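Local atomic coordinates of paenibacillus xanthan lyase (Paenibacillus, PDB entry 6F2P), a protein that cleaves the polysaccharide xanthan as a lyase, probably by the beta-elimination chemistry of polysaccharide lyase family 8. Residues W45-L57 with N94-M108. Residues are numbered along the deposited sequence; the frame is centred on the assembly and turned at random.
Sequences WDSMLKDPNRNRL and NAALKADIISGLDWM. With MPD ((4S)-2-methyl-2,4-pentanediol), chain B.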
loop_
_atom_site.group_PDB
_atom_site.type_symbol
_atom_site.label_atom_id
_atom_site.label_comp_id
_atom_site.label_asym_id
_atom_site.label_seq_id
_atom_site.Cartn_x
_atom_site.Cartn_y
_atom_site.Cartn_z
ATOM N N TRP A 45 37.879 -20.890 -27.368
ATOM C CA TRP A 45 38.976 -20.816 -28.327
ATOM C C TRP A 45 39.061 -22.165 -29.051
ATOM O O TRP A 45 39.231 -22.238 -30.275
ATOM C CB TRP A 45 40.295 -20.499 -27.615
ATOM C CG TRP A 45 41.396 -20.097 -28.547
ATOM C CD1 TRP A 45 41.272 -19.733 -29.859
ATOM C CD2 TRP A 45 42.793 -20.013 -28.240
ATOM N NE1 TRP A 45 42.504 -19.426 -30.387
ATOM C CE2 TRP A 45 43.456 -19.591 -29.413
ATOM C CE3 TRP A 45 43.547 -20.254 -27.091
ATOM C CZ2 TRP A 45 44.841 -19.408 -29.469
ATOM C CZ3 TRP A 45 44.924 -20.074 -27.149
ATOM C CH2 TRP A 45 45.554 -19.658 -28.332
ATOM N N ASP A 46 38.915 -23.229 -28.273
ATOM C CA ASP A 46 38.968 -24.577 -28.791
ATOM C C ASP A 46 37.831 -24.846 -29.760
ATOM O O ASP A 46 38.039 -25.468 -30.792
ATOM C CB ASP A 46 38.946 -25.587 -27.641
ATOM C CG ASP A 46 40.271 -25.651 -26.900
ATOM O OD1 ASP A 46 41.274 -25.107 -27.427
ATOM O OD2 ASP A 46 40.314 -26.245 -25.802
ATOM N N SER A 47 36.631 -24.380 -29.436
ATOM C CA SER A 47 35.471 -24.653 -30.281
ATOM C C SER A 47 35.326 -23.654 -31.416
ATOM O O SER A 47 34.424 -23.775 -32.233
ATOM C CB SER A 47 34.190 -24.666 -29.457
ATOM O OG SER A 47 34.055 -23.465 -28.715
ATOM N N MET A 48 36.208 -22.666 -31.473
ATOM C CA MET A 48 36.058 -21.611 -32.462
ATOM C C MET A 48 36.318 -22.096 -33.894
ATOM O O MET A 48 37.237 -22.871 -34.152
ATOM C CB MET A 48 36.964 -20.419 -32.131
ATOM C CG MET A 48 36.735 -19.212 -33.037
ATOM S SD MET A 48 37.759 -17.784 -32.639
ATOM C CE MET A 48 37.077 -16.561 -33.749
ATOM N N LEU A 49 35.490 -21.632 -34.821
ATOM C CA LEU A 49 35.755 -21.799 -36.238
ATOM C C LEU A 49 36.727 -20.714 -36.702
ATOM O O LEU A 49 36.434 -19.523 -36.595
ATOM C CB LEU A 49 34.437 -21.764 -37.009
ATOM C CG LEU A 49 33.608 -22.959 -36.527
ATOM C CD1 LEU A 49 32.153 -22.809 -36.827
ATOM C CD2 LEU A 49 34.144 -24.230 -37.167
ATOM N N LYS A 50 37.888 -21.131 -37.208
ATOM C CA LYS A 50 38.997 -20.205 -37.416
ATOM C C LYS A 50 39.384 -19.897 -38.859
ATOM O O LYS A 50 40.224 -19.033 -39.092
ATOM C CB LYS A 50 40.232 -20.694 -36.663
ATOM C CG LYS A 50 39.976 -20.938 -35.194
ATOM C CD LYS A 50 41.260 -21.280 -34.469
ATOM C CE LYS A 50 40.955 -21.780 -33.064
ATOM N NZ LYS A 50 39.875 -22.805 -33.074
ATOM N N ASP A 51 38.778 -20.569 -39.828
ATOM C CA ASP A 51 39.292 -20.496 -41.196
ATOM C C ASP A 51 38.568 -19.494 -42.106
ATOM O O ASP A 51 37.389 -19.224 -41.912
ATOM C CB ASP A 51 39.328 -21.903 -41.786
ATOM C CG ASP A 51 40.008 -22.883 -40.860
ATOM O OD1 ASP A 51 41.110 -22.554 -40.352
ATOM O OD2 ASP A 51 39.423 -23.958 -40.610
ATOM N N PRO A 52 39.294 -18.921 -43.086
ATOM C CA PRO A 52 38.793 -17.835 -43.941
ATOM C C PRO A 52 37.416 -18.100 -44.540
ATOM O O PRO A 52 36.596 -17.186 -44.653
ATOM C CB PRO A 52 39.852 -17.743 -45.054
ATOM C CG PRO A 52 40.731 -18.939 -44.880
ATOM C CD PRO A 52 40.685 -19.251 -43.423
ATOM N N ASN A 53 37.172 -19.352 -44.897
ATOM C CA ASN A 53 35.924 -19.747 -45.530
ATOM C C ASN A 53 34.711 -19.819 -44.589
ATOM O O ASN A 53 33.579 -19.966 -45.050
ATOM C CB ASN A 53 36.119 -21.115 -46.180
ATOM C CG ASN A 53 36.492 -22.197 -45.163
ATOM O OD1 ASN A 53 37.424 -22.033 -44.368
ATOM N ND2 ASN A 53 35.746 -23.298 -45.175
ATOM N N ARG A 54 34.946 -19.726 -43.283
ATOM C CA ARG A 54 33.884 -19.893 -42.282
ATOM C C ARG A 54 32.627 -19.050 -42.527
ATOM O O ARG A 54 32.674 -17.995 -43.177
ATOM C CB ARG A 54 34.418 -19.607 -40.879
ATOM C CG ARG A 54 34.776 -18.150 -40.647
ATOM C CD ARG A 54 35.651 -17.985 -39.424
ATOM N NE ARG A 54 36.413 -16.744 -39.481
ATOM C CZ ARG A 54 37.251 -16.341 -38.533
ATOM N NH1 ARG A 54 37.434 -17.088 -37.452
ATOM N NH2 ARG A 54 37.905 -15.194 -38.669
ATOM N N ASN A 55 31.507 -19.534 -41.998
ATOM C CA ASN A 55 30.213 -18.887 -42.180
ATOM C C ASN A 55 29.653 -18.377 -40.856
ATOM O O ASN A 55 28.593 -17.762 -40.818
ATOM C CB ASN A 55 29.227 -19.860 -42.820
ATOM C CG ASN A 55 29.551 -20.135 -44.269
ATOM O OD1 ASN A 55 29.912 -21.260 -44.641
ATOM N ND2 ASN A 55 29.434 -19.105 -45.103
ATOM N N ARG A 56 30.389 -18.654 -39.784
ATOM C CA ARG A 56 30.011 -18.329 -38.416
ATOM C C ARG A 56 31.315 -18.472 -37.647
ATOM O O ARG A 56 32.304 -18.942 -38.219
ATOM C CB ARG A 56 28.988 -19.337 -37.891
ATOM C CG ARG A 56 29.522 -20.764 -37.883
ATOM C CD ARG A 56 28.475 -21.837 -37.583
ATOM N NE ARG A 56 27.425 -21.898 -38.598
ATOM C CZ ARG A 56 26.657 -22.960 -38.816
ATOM N NH1 ARG A 56 26.829 -24.071 -38.111
ATOM N NH2 ARG A 56 25.714 -22.906 -39.744
ATOM N N LEU A 57 31.341 -18.082 -36.374
ATOM C CA LEU A 57 32.561 -18.240 -35.579
ATOM C C LEU A 57 32.462 -19.399 -34.598
ATOM O O LEU A 57 33.475 -19.936 -34.153
ATOM C CB LEU A 57 32.913 -16.953 -34.833
ATOM C CG LEU A 57 33.138 -15.708 -35.691
ATOM C CD1 LEU A 57 33.678 -14.579 -34.834
ATOM C CD2 LEU A 57 34.065 -15.979 -36.872
ATOM N N ASN A 94 48.783 -13.834 -24.845
ATOM C CA ASN A 94 48.938 -14.859 -25.873
ATOM C C ASN A 94 48.689 -14.321 -27.286
ATOM O O ASN A 94 47.600 -13.832 -27.592
ATOM C CB ASN A 94 47.994 -16.016 -25.583
ATOM C CG ASN A 94 48.260 -17.218 -26.457
ATOM O OD1 ASN A 94 48.079 -17.172 -27.681
ATOM N ND2 ASN A 94 48.669 -18.316 -25.831
ATOM N N ALA A 95 49.701 -14.423 -28.146
ATOM C CA ALA A 95 49.653 -13.782 -29.461
ATOM C C ALA A 95 48.685 -14.455 -30.411
ATOM O O ALA A 95 48.031 -13.785 -31.215
ATOM C CB ALA A 95 51.033 -13.728 -30.079
ATOM N N ALA A 96 48.605 -15.779 -30.329
ATOM C CA ALA A 96 47.708 -16.533 -31.191
ATOM C C ALA A 96 46.264 -16.242 -30.796
ATOM O O ALA A 96 45.406 -16.052 -31.656
ATOM C CB ALA A 96 48.005 -18.009 -31.100
ATOM N N LEU A 97 46.012 -16.202 -29.487
ATOM C CA LEU A 97 44.708 -15.815 -28.943
ATOM C C LEU A 97 44.307 -14.432 -29.447
ATOM O O LEU A 97 43.216 -14.259 -29.988
ATOM C CB LEU A 97 44.750 -15.818 -27.414
ATOM C CG LEU A 97 43.435 -15.568 -26.676
ATOM C CD1 LEU A 97 42.379 -16.515 -27.201
ATOM C CD2 LEU A 97 43.626 -15.749 -25.172
ATOM N N LYS A 98 45.204 -13.462 -29.272
ATOM C CA LYS A 98 45.012 -12.102 -29.776
ATOM C C LYS A 98 44.586 -12.106 -31.244
ATOM O O LYS A 98 43.577 -11.497 -31.611
ATOM C CB LYS A 98 46.295 -11.280 -29.599
ATOM C CG LYS A 98 46.279 -9.906 -30.279
ATOM C CD LYS A 98 47.566 -9.127 -29.992
ATOM C CE LYS A 98 48.335 -8.791 -31.274
ATOM N NZ LYS A 98 48.015 -7.430 -31.813
ATOM N N ALA A 99 45.348 -12.814 -32.071
ATOM C CA ALA A 99 45.078 -12.858 -33.505
ATOM C C ALA A 99 43.703 -13.435 -33.797
ATOM O O ALA A 99 42.993 -12.942 -34.671
ATOM C CB ALA A 99 46.159 -13.649 -34.230
ATOM N N ASP A 100 43.326 -14.477 -33.063
ATOM C CA ASP A 100 42.041 -15.126 -33.295
ATOM C C ASP A 100 40.876 -14.247 -32.855
ATOM O O ASP A 100 39.832 -14.200 -33.519
ATOM C CB ASP A 100 41.993 -16.501 -32.629
ATOM C CG ASP A 100 42.690 -17.571 -33.460
ATOM O OD1 ASP A 100 42.777 -17.388 -34.693
ATOM O OD2 ASP A 100 43.149 -18.583 -32.885
ATOM N N ILE A 101 41.070 -13.533 -31.749
ATOM C CA ILE A 101 40.086 -12.573 -31.296
ATOM C C ILE A 101 39.865 -11.505 -32.356
ATOM O O ILE A 101 38.729 -11.247 -32.765
ATOM C CB ILE A 101 40.512 -11.906 -29.995
ATOM C CG1 ILE A 101 40.541 -12.938 -28.872
ATOM C CG2 ILE A 101 39.548 -10.805 -29.638
ATOM C CD1 ILE A 101 41.181 -12.437 -27.623
ATOM N N ILE A 102 40.954 -10.909 -32.824
ATOM C CA ILE A 102 40.852 -9.771 -33.733
ATOM C C ILE A 102 40.282 -10.158 -35.092
ATOM O O ILE A 102 39.467 -9.422 -35.671
ATOM C CB ILE A 102 42.198 -9.059 -33.896
ATOM C CG1 ILE A 102 42.660 -8.526 -32.536
ATOM C CG2 ILE A 102 42.085 -7.948 -34.928
ATOM C CD1 ILE A 102 43.806 -7.556 -32.603
ATOM N N SER A 103 40.700 -11.321 -35.590
ATOM C CA SER A 103 40.179 -11.846 -36.847
ATOM C C SER A 103 38.679 -12.085 -36.713
ATOM O O SER A 103 37.906 -11.790 -37.630
ATOM C CB SER A 103 40.887 -13.141 -37.215
ATOM O OG SER A 103 40.208 -13.807 -38.270
ATOM N N GLY A 104 38.275 -12.617 -35.560
ATOM C CA GLY A 104 36.868 -12.769 -35.247
ATOM C C GLY A 104 36.123 -11.450 -35.363
ATOM O O GLY A 104 35.065 -11.382 -35.991
ATOM N N LEU A 105 36.677 -10.393 -34.773
ATOM C CA LEU A 105 36.026 -9.081 -34.810
ATOM C C LEU A 105 35.908 -8.556 -36.239
ATOM O O LEU A 105 34.870 -8.030 -36.643
ATOM C CB LEU A 105 36.774 -8.072 -33.936
ATOM C CG LEU A 105 36.807 -8.325 -32.428
ATOM C CD1 LEU A 105 37.770 -7.353 -31.764
ATOM C CD2 LEU A 105 35.405 -8.205 -31.824
ATOM N N ASP A 106 36.975 -8.720 -37.008
ATOM C CA ASP A 106 36.982 -8.223 -38.370
ATOM C C ASP A 106 36.075 -9.041 -39.262
ATOM O O ASP A 106 35.473 -8.519 -40.203
ATOM C CB ASP A 106 38.402 -8.177 -38.899
ATOM C CG ASP A 106 39.174 -7.007 -38.329
ATOM O OD1 ASP A 106 38.547 -5.933 -38.159
ATOM O OD2 ASP A 106 40.384 -7.158 -38.043
ATOM N N TRP A 107 35.950 -10.320 -38.942
ATOM C CA TRP A 107 35.027 -11.170 -39.670
ATOM C C TRP A 107 33.597 -10.701 -39.420
ATOM O O TRP A 107 32.810 -10.545 -40.362
ATOM C CB TRP A 107 35.189 -12.645 -39.290
ATOM C CG TRP A 107 34.400 -13.526 -40.204
ATOM C CD1 TRP A 107 34.826 -14.075 -41.378
ATOM C CD2 TRP A 107 33.030 -13.916 -40.050
ATOM N NE1 TRP A 107 33.810 -14.792 -41.960
ATOM C CE2 TRP A 107 32.696 -14.712 -41.164
ATOM C CE3 TRP A 107 32.050 -13.669 -39.079
ATOM C CZ2 TRP A 107 31.427 -15.271 -41.330
ATOM C CZ3 TRP A 107 30.789 -14.229 -39.246
ATOM C CH2 TRP A 107 30.492 -15.023 -40.363
ATOM N N MET A 108 33.267 -10.472 -38.148
ATOM C CA MET A 108 31.936 -9.992 -37.798
ATOM C C MET A 108 31.678 -8.685 -38.533
ATOM O O MET A 108 30.581 -8.460 -39.045
ATOM C CB MET A 108 31.784 -9.786 -36.289
ATOM C CG MET A 108 31.694 -11.061 -35.473
ATOM S SD MET A 108 30.307 -12.139 -35.900
ATOM C CE MET A 108 28.919 -11.252 -35.201
HETATM C C1 MPD B . 45.883 -19.233 -38.065
HETATM C C2 MPD B . 44.394 -19.451 -37.865
HETATM O O2 MPD B . 44.189 -20.148 -36.655
HETATM C CM MPD B . 43.840 -20.264 -39.027
HETATM C C3 MPD B . 43.699 -18.109 -37.729
HETATM C C4 MPD B . 43.055 -17.558 -38.984
HETATM O O4 MPD B . 41.948 -16.769 -38.599
HETATM C C5 MPD B . 44.032 -16.704 -39.763
HETATM O O HOH W 1 33.797 -15.742 -44.983
HETATM O O HOH W 2 39.688 -16.155 -35.836
#
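Trp-45 lies against Leu-97, their CA atoms 7.6 Å apart, where the end of helix 28-46 meets the start of helix 95-111; the loop then runs along the second helix, bringing the CA atoms of Leu-57 and Gly-104 to 7.0 Å. Both segments belong to the alpha-helical N-terminal domain of the family 8 lyases, and a type I beta turn from Asp-51 to Arg-54 reverses the loop. The Trp-45 indole, with CG anti to the backbone N (chi1 -167°), lies across the start of helix 95-111, from Asn-94 to Asp-100. Leu-97 CD1 sits over its five-membered ring, 3.9 Å from the centroid, a CH-pi contact. At the ring edge, Trp-45 NE1 donates a nearly straight bond (2.7 Å, 174°) to the anti lone pair of Asp-100 OD2. Were this indole replaced by an alanine, Asp-100 OD2 would probably lose its donor and a gap open over Leu-97 CD1. Lys-50 turns NZ back to the carbonyl oxygens of Trp-45 and Met-48, tying the loop to the helix end. The Arg-54 side chain runs antiparallel alongside the Trp-107 indole, guanidinium and ring planes 67° apart, CG over the five-membered ring; Leu-57 CD2 packs against the benzo part, 3.8 Å from Trp-107 CE3. The guanidinium spans both segments: Arg-54 NH1 bonds in plane to Leu-49 O, Arg-54 NH2 weakly to Ser-103 OG (2.7 Å). Leu-57 CD1 comes to 3.7 Å from Gly-104 CA, on which Met-48 CE also packs. Water 2 joins the segments, accepting from Arg-54 NH1 and donating to Asp-100 O at 3.0 Å.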